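Local coordinates for uncharacterized protein (Staphylococcus saprophyticus subsp. saprophyticus ATCC 15305, PDB 3FOJ), which is of unknown function but folds as a small rhodanese-like domain, consistent with, though not proof of, a role in sulfur transfer, at residues 69-73 and 84-88. Numbering follows the deposited sequence.
Sequences SAQVV and VNVEG
With chi1 at -172°, N85 holds its CG anti to the backbone N and reaches from the strand to the helix, while S69, at a chi1 of 51°, turns its hydroxyl between its own N and carbonyl carbon to meet it. The S69 hydroxyl donates to the amide oxygen in a very short hydrogen bond, OG to OD1 of N85 being 2.5 Å. The backbone N of A70 lies 3.1 Å from OD1 of N85, but too poorly angled for a bond. At the other end of the amide, ND2 of N85 passes 3.8 Å from CB of A70 and donates to the carbonyl of G66, within the loop that starts at C63 and has the Cys-x4-Arg pattern of the rhodanese active-site loop. The contact ties helix to following strand in the right-handed beta-alpha-beta unit 58-62, 67-77, 82-86 of the rhodanese-like fold, the short axes 7.6 Å apart and nearly antiparallel at 176°. One turn further along the helix, V73 lays CG2 against the strand backbone, 3.6 Å from N of N85. A water bridges the same gap one residue further on, donating to OG of S69 and to O of V86, each at 2.8 Å.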
# COMPACT_ATOMS: atom_id res chain seq x y z
N SER A 69 -2.83 -0.37 -7.72
CA SER A 69 -2.75 0.40 -6.48
C SER A 69 -3.18 1.84 -6.75
O SER A 69 -3.83 2.46 -5.91
CB SER A 69 -1.32 0.36 -5.92
OG SER A 69 -0.39 0.72 -6.92
N ALA A 70 -2.84 2.35 -7.93
CA ALA A 70 -3.22 3.72 -8.28
C ALA A 70 -4.74 3.81 -8.38
O ALA A 70 -5.34 4.83 -8.03
CB ALA A 70 -2.58 4.12 -9.60
N GLN A 71 -5.36 2.74 -8.88
CA GLN A 71 -6.81 2.68 -9.02
C GLN A 71 -7.43 2.75 -7.63
O GLN A 71 -8.41 3.46 -7.40
CB GLN A 71 -7.22 1.38 -9.71
CG GLN A 71 -6.91 1.34 -11.19
CD GLN A 71 -7.19 -0.01 -11.81
OE1 GLN A 71 -6.30 -0.85 -11.92
NE2 GLN A 71 -8.43 -0.23 -12.22
N VAL A 72 -6.84 2.00 -6.70
CA VAL A 72 -7.32 1.98 -5.32
C VAL A 72 -7.15 3.36 -4.68
O VAL A 72 -8.02 3.80 -3.93
CB VAL A 72 -6.57 0.92 -4.49
CG1 VAL A 72 -6.89 1.08 -3.01
CG2 VAL A 72 -6.97 -0.47 -4.96
N VAL A 73 -6.04 4.03 -4.96
CA VAL A 73 -5.80 5.35 -4.40
C VAL A 73 -6.89 6.32 -4.84
O VAL A 73 -7.45 7.05 -4.03
CB VAL A 73 -4.41 5.90 -4.81
CG1 VAL A 73 -4.27 7.37 -4.41
CG2 VAL A 73 -3.32 5.07 -4.12
N VAL A 84 -1.78 7.48 -0.95
CA VAL A 84 -0.64 7.75 -1.81
C VAL A 84 -0.24 6.45 -2.51
O VAL A 84 -0.12 5.41 -1.87
CB VAL A 84 0.55 8.28 -1.00
CG1 VAL A 84 1.71 8.61 -1.93
CG2 VAL A 84 0.13 9.51 -0.20
N ASN A 85 -0.02 6.52 -3.82
CA ASN A 85 0.37 5.34 -4.57
C ASN A 85 1.87 5.08 -4.49
O ASN A 85 2.67 6.01 -4.50
CB ASN A 85 -0.04 5.50 -6.04
CG ASN A 85 0.15 4.22 -6.83
OD1 ASN A 85 -0.28 3.16 -6.41
ND2 ASN A 85 0.80 4.33 -7.98
N VAL A 86 2.26 3.81 -4.40
CA VAL A 86 3.67 3.45 -4.38
C VAL A 86 3.99 3.00 -5.81
O VAL A 86 3.60 1.91 -6.23
CB VAL A 86 3.97 2.31 -3.40
CG1 VAL A 86 5.46 2.00 -3.43
CG2 VAL A 86 3.54 2.71 -2.00
N GLU A 87 4.68 3.86 -6.55
CA GLU A 87 5.01 3.57 -7.94
C GLU A 87 5.84 2.31 -8.15
O GLU A 87 6.74 2.01 -7.37
CB GLU A 87 5.74 4.76 -8.56
CG GLU A 87 5.09 6.11 -8.28
CD GLU A 87 5.65 7.22 -9.15
OE1 GLU A 87 6.89 7.27 -9.34
OE2 GLU A 87 4.85 8.06 -9.63
N GLY A 88 5.51 1.56 -9.20
CA GLY A 88 6.26 0.36 -9.51
C GLY A 88 5.81 -0.92 -8.83
O GLY A 88 6.12 -2.01 -9.30
O HOH W 1 2.01 -0.43 -6.16